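Local coordinates for protein putative fimbrium tip subunit Fim1C (Bacteroides ovatus, PDB 4EPS) that is probably a tip component of fimbriae, the filamentous surface appendages that mediate cell adhesion and biofilm formation, at residues I296-G301 with R505-F510; V336-T341 with D414-S419; E394-Y399 with F407-Y412. All coordinates share one frame; numbering follows the deposited sequence.

Contact 1. Residues I296-G301 with R505-F510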
loop_
_atom_site.group_PDB
_atom_site.type_symbol
_atom_site.label_atom_id
_atom_site.label_comp_id
_atom_site.label_asym_id
_atom_site.label_seq_id
_atom_site.Cartn_x
_atom_site.Cartn_y
_atom_site.Cartn_z
ATOM N N ILE A 296 -0.364 18.202 -12.076
ATOM C CA ILE A 296 0.397 17.585 -10.980
ATOM C C ILE A 296 -0.433 17.684 -9.697
ATOM O O ILE A 296 -0.962 18.750 -9.378
ATOM C CB ILE A 296 1.781 18.326 -10.795
ATOM C CG1 ILE A 296 2.645 18.329 -12.115
ATOM C CG2 ILE A 296 2.575 17.765 -9.608
ATOM C CD1 ILE A 296 2.954 17.052 -12.718
ATOM N N VAL A 297 -0.460 16.617 -8.923
ATOM C CA VAL A 297 -1.146 16.647 -7.619
ATOM C C VAL A 297 -0.388 17.636 -6.747
ATOM O O VAL A 297 0.828 17.470 -6.545
ATOM C CB VAL A 297 -1.183 15.231 -6.988
ATOM C CG1 VAL A 297 -1.745 15.278 -5.553
ATOM C CG2 VAL A 297 -2.014 14.274 -7.863
ATOM N N CYS A 298 -1.081 18.674 -6.243
ATOM C CA CYS A 298 -0.379 19.711 -5.469
ATOM C C CYS A 298 -0.808 19.763 -4.003
ATOM O O CYS A 298 -0.172 20.468 -3.209
ATOM C CB CYS A 298 -0.565 21.067 -6.159
ATOM S SG CYS A 298 -2.293 21.622 -6.219
ATOM N N TRP A 299 -1.791 18.955 -3.592
ATOM C CA TRP A 299 -2.248 18.927 -2.186
ATOM C C TRP A 299 -3.059 17.651 -2.001
ATOM O O TRP A 299 -3.807 17.289 -2.896
ATOM C CB TRP A 299 -3.085 20.184 -1.862
ATOM C CG TRP A 299 -3.389 20.353 -0.399
ATOM C CD1 TRP A 299 -2.628 20.988 0.547
ATOM C CD2 TRP A 299 -4.569 19.894 0.269
ATOM N NE1 TRP A 299 -3.275 20.952 1.772
ATOM C CE2 TRP A 299 -4.458 20.265 1.629
ATOM C CE3 TRP A 299 -5.723 19.216 -0.161
ATOM C CZ2 TRP A 299 -5.485 20.028 2.549
ATOM C CZ3 TRP A 299 -6.737 18.976 0.754
ATOM C CH2 TRP A 299 -6.593 19.341 2.101
ATOM N N VAL A 300 -2.850 16.934 -0.911
ATOM C CA VAL A 300 -3.541 15.649 -0.674
ATOM C C VAL A 300 -4.425 15.779 0.574
ATOM O O VAL A 300 -3.943 16.205 1.622
ATOM C CB VAL A 300 -2.524 14.471 -0.538
ATOM C CG1 VAL A 300 -3.238 13.140 -0.172
ATOM C CG2 VAL A 300 -1.707 14.307 -1.823
ATOM N N GLY A 301 -5.687 15.407 0.443
ATOM C CA GLY A 301 -6.627 15.471 1.555
ATOM C C GLY A 301 -7.988 15.922 1.087
ATOM O O GLY A 301 -8.207 16.116 -0.118
ATOM N N ARG A 505 -2.362 29.920 -13.115
ATOM C CA ARG A 505 -2.275 28.468 -12.898
ATOM C C ARG A 505 -3.685 28.053 -12.479
ATOM O O ARG A 505 -4.305 28.773 -11.698
ATOM C CB ARG A 505 -1.239 28.083 -11.826
ATOM C CG ARG A 505 0.208 28.131 -12.302
ATOM C CD ARG A 505 0.574 26.878 -13.101
ATOM N NE ARG A 505 1.930 27.007 -13.634
ATOM C CZ ARG A 505 2.590 26.042 -14.258
ATOM N NH1 ARG A 505 2.024 24.850 -14.444
ATOM N NH2 ARG A 505 3.799 26.269 -14.743
ATOM N N PHE A 506 -4.227 26.996 -13.054
ATOM C CA PHE A 506 -5.558 26.538 -12.670
ATOM C C PHE A 506 -5.432 25.343 -11.760
ATOM O O PHE A 506 -4.442 24.608 -11.805
ATOM C CB PHE A 506 -6.406 26.193 -13.914
ATOM C CG PHE A 506 -6.846 27.459 -14.614
ATOM C CD1 PHE A 506 -6.024 28.075 -15.563
ATOM C CD2 PHE A 506 -8.067 28.053 -14.308
ATOM C CE1 PHE A 506 -6.412 29.281 -16.174
ATOM C CE2 PHE A 506 -8.457 29.253 -14.929
ATOM C CZ PHE A 506 -7.609 29.876 -15.828
ATOM N N PHE A 507 -6.442 25.163 -10.930
ATOM C CA PHE A 507 -6.573 24.034 -10.029
ATOM C C PHE A 507 -7.849 23.243 -10.326
ATOM O O PHE A 507 -8.813 23.808 -10.830
ATOM C CB PHE A 507 -6.704 24.536 -8.588
ATOM C CG PHE A 507 -5.430 24.772 -7.805
ATOM C CD1 PHE A 507 -4.336 25.401 -8.399
ATOM C CD2 PHE A 507 -5.382 24.502 -6.440
ATOM C CE1 PHE A 507 -3.187 25.708 -7.651
ATOM C CE2 PHE A 507 -4.234 24.797 -5.687
ATOM C CZ PHE A 507 -3.156 25.418 -6.293
ATOM N N LEU A 508 -7.882 21.983 -9.896
ATOM C CA LEU A 508 -9.111 21.184 -9.893
ATOM C C LEU A 508 -9.095 20.355 -8.624
ATOM O O LEU A 508 -8.020 20.112 -8.074
ATOM C CB LEU A 508 -9.302 20.338 -11.177
ATOM C CG LEU A 508 -8.323 19.201 -11.537
ATOM C CD1 LEU A 508 -8.453 17.986 -10.575
ATOM C CD2 LEU A 508 -8.616 18.724 -12.968
ATOM N N GLY A 509 -10.265 19.966 -8.148
ATOM C CA GLY A 509 -10.392 19.072 -7.002
ATOM C C GLY A 509 -10.773 17.695 -7.525
ATOM O O GLY A 509 -11.513 17.595 -8.507
ATOM N N PHE A 510 -10.253 16.630 -6.900
ATOM C CA PHE A 510 -10.567 15.225 -7.283
ATOM C C PHE A 510 -10.750 14.343 -6.030
ATOM O O PHE A 510 -10.421 14.817 -4.913
ATOM C CB PHE A 510 -9.465 14.648 -8.203
ATOM C CG PHE A 510 -8.144 14.335 -7.522
ATOM C CD1 PHE A 510 -7.238 15.355 -7.212
ATOM C CD2 PHE A 510 -7.806 13.024 -7.190
ATOM C CE1 PHE A 510 -6.023 15.075 -6.574
ATOM C CE2 PHE A 510 -6.574 12.737 -6.563
ATOM C CZ PHE A 510 -5.700 13.766 -6.248
ATOM O OXT PHE A 510 -11.243 13.188 -6.158
#
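Cys298 and Phe507 make the closer of the two meetings here. The sulfur of Cys298 sits over one face of the Phe507 ring, 4.1 Å from the ring centroid and 25° off the ring normal. It is displaced toward the rim, and SG comes to 3.8 Å from CE2 of Phe507. This is a cysteine sulfur-aromatic contact. The first torsion of Cys298 places SG between its own backbone N and carbonyl carbon (chi1 63°), which brings the sulfur round to the ring. Leu335 and Leu440 also touch Cys298, and Pro432 touches Phe507. The two strands are not direct partners. Strand 334-338 runs between them in a six-stranded antiparallel sheet, and the CA atoms of Cys298 and Phe507 are 8.8 Å apart. The side chains therefore meet across an intervening strand. Cys298 and Trp299 both lie opposite Leu335, which makes a classic beta bulge. The second meeting is more widely spaced, a single methyl against a ring atom, and lies on the other face of the sheet. CG2 of Val297 touches CZ of Phe510 at 4.1 Å, and the two side chains cross at about a right angle. The methyl comes to the ring obliquely. Phe510 ends the chain, and its terminal carboxylate is held through OXT by a hydrogen bond to ND1 of His333. Its ring also meets Tyr274 and packs on Val336 of the middle strand. All four touching residues are buried. The loose side lies further along the first strand, at Trp299, Val300 and Gly301, which are partly exposed to solvent. There Trp299 turns to a different partner, Phe387, in an edge-to-face pair.

Contact 2. Residues V336-T341 with D414-S419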
loop_
_atom_site.group_PDB
_atom_site.type_symbol
_atom_site.label_atom_id
_atom_site.label_comp_id
_atom_site.label_asym_id
_atom_site.label_seq_id
_atom_site.Cartn_x
_atom_site.Cartn_y
_atom_site.Cartn_z
ATOM N N VAL A 336 -5.196 19.319 -7.817
ATOM C CA VAL A 336 -4.273 19.211 -8.945
ATOM C C VAL A 336 -4.025 20.600 -9.490
ATOM O O VAL A 336 -4.970 21.349 -9.702
ATOM C CB VAL A 336 -4.858 18.270 -10.057
ATOM C CG1 VAL A 336 -4.109 18.410 -11.393
ATOM C CG2 VAL A 336 -4.872 16.807 -9.598
HETATM N N MSE A 337 -2.769 20.898 -9.819
HETATM C CA MSE A 337 -2.436 22.145 -10.510
HETATM C C MSE A 337 -2.197 21.837 -11.992
HETATM O O MSE A 337 -1.469 20.903 -12.325
HETATM C CB MSE A 337 -1.204 22.819 -9.907
HETATM C CG MSE A 337 -0.948 24.196 -10.542
HETATM SE SE MSE A 337 0.608 25.032 -9.752
HETATM C CE MSE A 337 1.913 23.776 -10.395
ATOM N N SER A 338 -2.731 22.679 -12.860
ATOM C CA SER A 338 -2.627 22.556 -14.305
ATOM C C SER A 338 -1.194 22.641 -14.804
ATOM O O SER A 338 -0.428 23.442 -14.286
ATOM C CB SER A 338 -3.421 23.700 -14.962
ATOM O OG SER A 338 -2.822 24.985 -14.709
ATOM N N LEU A 339 -0.862 21.893 -15.885
ATOM C CA LEU A 339 0.381 22.130 -16.640
ATOM C C LEU A 339 0.233 23.461 -17.392
ATOM O O LEU A 339 1.221 24.090 -17.787
ATOM C CB LEU A 339 0.627 21.012 -17.674
ATOM C CG LEU A 339 0.782 19.589 -17.124
ATOM C CD1 LEU A 339 1.271 18.631 -18.225
ATOM C CD2 LEU A 339 1.744 19.547 -15.948
ATOM N N TYR A 340 -1.019 23.822 -17.674
ATOM C CA TYR A 340 -1.354 25.073 -18.364
ATOM C C TYR A 340 -0.866 26.278 -17.594
ATOM O O TYR A 340 -1.053 26.360 -16.371
ATOM C CB TYR A 340 -2.882 25.184 -18.541
ATOM C CG TYR A 340 -3.355 26.482 -19.184
ATOM C CD1 TYR A 340 -3.570 27.632 -18.417
ATOM C CD2 TYR A 340 -3.547 26.574 -20.561
ATOM C CE1 TYR A 340 -3.956 28.838 -19.006
ATOM C CE2 TYR A 340 -3.978 27.766 -21.156
ATOM C CZ TYR A 340 -4.173 28.894 -20.373
ATOM O OH TYR A 340 -4.587 30.069 -20.942
ATOM N N THR A 341 -0.273 27.241 -18.305
ATOM C CA THR A 341 0.080 28.533 -17.693
ATOM C C THR A 341 0.191 29.594 -18.793
ATOM O O THR A 341 0.798 29.359 -19.841
ATOM C CB THR A 341 1.316 28.507 -16.776
ATOM O OG1 THR A 341 1.440 29.791 -16.145
ATOM C CG2 THR A 341 2.631 28.146 -17.508
ATOM N N ASP A 414 -11.310 28.563 -20.214
ATOM C CA ASP A 414 -11.779 27.820 -21.406
ATOM C C ASP A 414 -10.593 27.218 -22.151
ATOM O O ASP A 414 -10.662 26.060 -22.571
ATOM C CB ASP A 414 -12.578 28.757 -22.346
ATOM C CG ASP A 414 -13.970 29.111 -21.865
ATOM O OD1 ASP A 414 -14.490 28.405 -20.964
ATOM O OD2 ASP A 414 -14.548 30.101 -22.390
ATOM N N ASP A 415 -9.514 28.010 -22.323
ATOM C CA ASP A 415 -8.289 27.594 -23.007
ATOM C C ASP A 415 -7.603 26.457 -22.274
ATOM O O ASP A 415 -7.102 25.541 -22.923
ATOM C CB ASP A 415 -7.313 28.763 -23.137
ATOM C CG ASP A 415 -7.682 29.808 -24.170
ATOM O OD1 ASP A 415 -8.685 29.599 -24.901
ATOM O OD2 ASP A 415 -6.988 30.856 -24.229
ATOM N N CYS A 416 -7.575 26.515 -20.913
ATOM C CA CYS A 416 -6.974 25.444 -20.096
ATOM C C CYS A 416 -7.783 24.159 -20.295
ATOM O O CYS A 416 -7.214 23.103 -20.563
ATOM C CB CYS A 416 -6.933 25.867 -18.624
ATOM S SG CYS A 416 -6.196 24.641 -17.507
ATOM N N GLU A 417 -9.106 24.262 -20.230
ATOM C CA GLU A 417 -10.012 23.124 -20.405
ATOM C C GLU A 417 -9.887 22.527 -21.825
ATOM O O GLU A 417 -9.944 21.297 -21.980
ATOM C CB GLU A 417 -11.471 23.577 -20.122
ATOM C CG GLU A 417 -12.562 22.525 -20.321
ATOM C CD GLU A 417 -12.347 21.157 -19.690
ATOM O OE1 GLU A 417 -11.772 21.085 -18.579
ATOM O OE2 GLU A 417 -12.790 20.156 -20.298
ATOM N N SER A 418 -9.716 23.387 -22.842
ATOM C CA SER A 418 -9.594 22.940 -24.239
ATOM C C SER A 418 -8.320 22.135 -24.453
ATOM O O SER A 418 -8.373 21.068 -25.067
ATOM C CB SER A 418 -9.616 24.135 -25.190
ATOM O OG SER A 418 -10.906 24.725 -25.206
ATOM N N SER A 419 -7.183 22.630 -23.950
ATOM C CA SER A 419 -5.887 21.955 -24.110
ATOM C C SER A 419 -5.679 20.782 -23.151
ATOM O O SER A 419 -4.953 19.854 -23.499
ATOM C CB SER A 419 -4.747 22.946 -23.921
ATOM O OG SER A 419 -4.784 23.974 -24.895
HETATM O O HOH W 1 -4.468 30.214 -23.483
#
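OG of Ser338 is gripped by two backbone groups. It donates to the carbonyl O of Tyr340 at 2.8 Å, and it accepts a hydrogen bond from the backbone N of Phe506. The bond to Tyr340 O lies in the carbonyl plane on a lone pair, with a C=O...donor angle of 131°. It ties Ser338 to the chain two residues on. With OG held this way, CB of Ser338 rests 3.9 Å from SG of Cys416 on the helix. Tyr340 carries most of the contact. CB of Cys416 lies over one face of the Tyr340 ring, 3.8 Å from the ring centroid and 18° off the normal, a CH-pi contact. SG of Cys416 reaches further back and touches CB of Tyr340 at 3.5 Å. Its approach to the ring is oblique. The contact joins the last turns of helix 408-419 to strand 334-338, an inner strand of the six-stranded antiparallel sheet, and to the chain that follows it. CG of Tyr340 is anti to the backbone N (chi1 177°), which carries the ring obliquely back across the helix toward Asp415. There OH of Tyr340 lies 3.7 Å from CB of Asp415. A water completes this outer end, in the plane of the Tyr340 ring at its edge. It is 2.5 Å from OH of Tyr340, and it donates to OD2 of Asp415 at 2.7 Å. The hydroxyl and the carboxylate are thus linked through water. OD1 of Asp415 has a weak hydrogen bond to NE2 of Gln411, one turn earlier. Cys416 and Ser338 are buried, whereas Asp415 is partly exposed. Trp429 covers Ser338 from a nearby loop.

Contact 3. Residues E394-Y399 with F407-Y412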
loop_
_atom_site.group_PDB
_atom_site.type_symbol
_atom_site.label_atom_id
_atom_site.label_comp_id
_atom_site.label_asym_id
_atom_site.label_seq_id
_atom_site.Cartn_x
_atom_site.Cartn_y
_atom_site.Cartn_z
ATOM N N GLU A 394 -17.930 29.210 -8.528
ATOM C CA GLU A 394 -19.392 29.137 -8.562
ATOM C C GLU A 394 -20.015 30.516 -8.317
ATOM O O GLU A 394 -21.015 30.829 -8.958
ATOM C CB GLU A 394 -19.942 28.098 -7.577
ATOM C CG GLU A 394 -19.816 26.683 -8.138
ATOM C CD GLU A 394 -20.848 25.685 -7.646
ATOM O OE1 GLU A 394 -21.622 26.024 -6.722
ATOM O OE2 GLU A 394 -20.843 24.537 -8.143
ATOM N N VAL A 395 -19.416 31.353 -7.440
ATOM C CA VAL A 395 -19.943 32.708 -7.195
ATOM C C VAL A 395 -19.733 33.559 -8.455
ATOM O O VAL A 395 -20.640 34.296 -8.849
ATOM C CB VAL A 395 -19.355 33.386 -5.931
ATOM C CG1 VAL A 395 -19.893 34.817 -5.781
ATOM C CG2 VAL A 395 -19.672 32.561 -4.685
ATOM N N LEU A 396 -18.573 33.414 -9.116
ATOM C CA LEU A 396 -18.314 34.159 -10.343
ATOM C C LEU A 396 -19.265 33.730 -11.485
ATOM O O LEU A 396 -19.622 34.566 -12.320
ATOM C CB LEU A 396 -16.867 34.018 -10.785
ATOM C CG LEU A 396 -16.242 35.306 -11.344
ATOM C CD1 LEU A 396 -15.947 36.301 -10.242
ATOM C CD2 LEU A 396 -14.930 35.013 -12.019
ATOM N N ASP A 397 -19.680 32.448 -11.503
ATOM C CA ASP A 397 -20.640 31.927 -12.494
ATOM C C ASP A 397 -22.006 32.563 -12.253
ATOM O O ASP A 397 -22.655 32.992 -13.216
ATOM C CB ASP A 397 -20.728 30.394 -12.433
ATOM C CG ASP A 397 -19.561 29.673 -13.074
ATOM O OD1 ASP A 397 -18.734 30.345 -13.740
ATOM O OD2 ASP A 397 -19.476 28.433 -12.924
ATOM N N LEU A 398 -22.404 32.703 -10.966
ATOM C CA LEU A 398 -23.654 33.365 -10.583
ATOM C C LEU A 398 -23.622 34.836 -11.010
ATOM O O LEU A 398 -24.627 35.345 -11.517
ATOM C CB LEU A 398 -23.920 33.240 -9.074
ATOM C CG LEU A 398 -24.261 31.851 -8.546
ATOM C CD1 LEU A 398 -24.335 31.869 -7.033
ATOM C CD2 LEU A 398 -25.582 31.354 -9.100
ATOM N N TYR A 399 -22.449 35.501 -10.869
ATOM C CA TYR A 399 -22.263 36.884 -11.314
ATOM C C TYR A 399 -22.411 36.949 -12.836
ATOM O O TYR A 399 -23.078 37.853 -13.344
ATOM C CB TYR A 399 -20.888 37.426 -10.882
ATOM C CG TYR A 399 -20.648 38.865 -11.278
ATOM C CD1 TYR A 399 -20.095 39.187 -12.517
ATOM C CD2 TYR A 399 -20.916 39.904 -10.392
ATOM C CE1 TYR A 399 -19.858 40.513 -12.880
ATOM C CE2 TYR A 399 -20.661 41.230 -10.734
ATOM C CZ TYR A 399 -20.137 41.529 -11.983
ATOM O OH TYR A 399 -19.906 42.833 -12.331
ATOM N N PHE A 407 -15.383 38.301 -18.750
ATOM C CA PHE A 407 -14.106 38.518 -18.056
ATOM C C PHE A 407 -13.009 37.708 -18.726
ATOM O O PHE A 407 -13.261 36.555 -19.123
ATOM C CB PHE A 407 -14.218 38.092 -16.583
ATOM C CG PHE A 407 -15.068 38.915 -15.641
ATOM C CD1 PHE A 407 -15.631 40.123 -16.052
ATOM C CD2 PHE A 407 -15.250 38.519 -14.321
ATOM C CE1 PHE A 407 -16.383 40.900 -15.165
ATOM C CE2 PHE A 407 -16.010 39.291 -13.440
ATOM C CZ PHE A 407 -16.555 40.485 -13.863
ATOM N N GLU A 408 -11.796 38.278 -18.822
ATOM C CA GLU A 408 -10.655 37.576 -19.426
ATOM C C GLU A 408 -10.344 36.254 -18.704
ATOM O O GLU A 408 -9.959 35.294 -19.370
ATOM C CB GLU A 408 -9.406 38.469 -19.460
ATOM C CG GLU A 408 -9.556 39.691 -20.363
ATOM C CD GLU A 408 -10.066 40.978 -19.723
ATOM O OE1 GLU A 408 -11.015 40.923 -18.907
ATOM O OE2 GLU A 408 -9.544 42.057 -20.088
ATOM N N CYS A 409 -10.549 36.172 -17.365
ATOM C CA CYS A 409 -10.270 34.925 -16.613
ATOM C C CYS A 409 -11.087 33.726 -17.147
ATOM O O CYS A 409 -10.580 32.605 -17.130
ATOM C CB CYS A 409 -10.488 35.120 -15.119
ATOM S SG CYS A 409 -12.191 35.519 -14.666
ATOM N N PHE A 410 -12.316 33.967 -17.661
ATOM C CA PHE A 410 -13.143 32.905 -18.247
ATOM C C PHE A 410 -12.548 32.365 -19.549
ATOM O O PHE A 410 -12.741 31.177 -19.846
ATOM C CB PHE A 410 -14.569 33.402 -18.539
ATOM C CG PHE A 410 -15.370 33.865 -17.345
ATOM C CD1 PHE A 410 -15.420 33.104 -16.181
ATOM C CD2 PHE A 410 -16.155 35.011 -17.420
ATOM C CE1 PHE A 410 -16.179 33.527 -15.087
ATOM C CE2 PHE A 410 -16.932 35.416 -16.334
ATOM C CZ PHE A 410 -16.939 34.675 -15.177
ATOM N N GLN A 411 -11.851 33.234 -20.325
ATOM C CA GLN A 411 -11.232 32.829 -21.593
ATOM C C GLN A 411 -10.022 31.949 -21.327
ATOM O O GLN A 411 -9.841 30.948 -22.021
ATOM C CB GLN A 411 -10.841 34.038 -22.472
ATOM C CG GLN A 411 -10.327 33.664 -23.881
ATOM C CD GLN A 411 -11.226 32.695 -24.635
ATOM O OE1 GLN A 411 -12.318 33.051 -25.100
ATOM N NE2 GLN A 411 -10.793 31.442 -24.758
ATOM N N TYR A 412 -9.212 32.293 -20.300
ATOM C CA TYR A 412 -8.047 31.489 -19.929
ATOM C C TYR A 412 -8.512 30.144 -19.380
ATOM O O TYR A 412 -7.869 29.129 -19.687
ATOM C CB TYR A 412 -7.102 32.234 -18.947
ATOM C CG TYR A 412 -6.433 33.412 -19.620
ATOM C CD1 TYR A 412 -5.407 33.221 -20.541
ATOM C CD2 TYR A 412 -6.920 34.705 -19.449
ATOM C CE1 TYR A 412 -4.839 34.298 -21.226
ATOM C CE2 TYR A 412 -6.372 35.783 -20.142
ATOM C CZ TYR A 412 -5.334 35.575 -21.033
ATOM O OH TYR A 412 -4.796 36.634 -21.725
#
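The rings of Tyr399 and Phe407 meet obliquely, with planes at 34° and centroids 5.5 Å apart. CE1 of Tyr399 comes to 3.4 Å from CZ of Phe407. CG of Tyr399 is anti to the backbone N (chi1 -178°), which carries the ring out toward Phe407. At the edge of the Phe407 ring, near its plane, CD2 of Leu396 lies 4.2 Å from CD2 of Phe407. The Phe410 ring has SG of the preceding Cys409 over one face, and Leu396 comes to it obliquely. CD2 of Leu396 is 3.6 Å from CE1 of Phe410 and 3.8 Å from SG of Cys409. One leucine methyl thus touches three residues of the second segment. Helices 389-403 and 408-419 are joined by a short turn. The axes of segments 394-399 and 408-412 come no closer than 12.4 Å, with 121° between their N-to-C directions. Large side chains bridge this distance. Tyr399 also meets Trp357 edge-to-face. With an alanine in place of this tyrosine, a gap is likely to open beside Phe407, and the Trp357 ring would lose its edge-to-face partner. At the outer rim Asp397 is exposed, and its OD2 hydrogen-bonds a glycerol, probably from the crystallisation liquor.

In the fold
From the N terminus, the chain first enters contact 1 at 296-301, on an inner strand of the six-stranded sheet. It next enters contact 2 at 336-341, on the neighbouring strand and just after it. Contact 3 then opens and closes within a few residues, joining two consecutive helices. The second of them, 408-419, also supplies 414-419 in its C-terminal half, and this closes contact 2. The C-terminal segment 505-510 closes contact 1. The loops are nested, 3 within 2 within 1, and none cross. Contact 1 links strands of the sheet, contact 2 fixes the helix to it, and contact 3 adds the preceding helix. Phe506 packs against Tyr412, bringing the C-terminal strand up to helix 408-419.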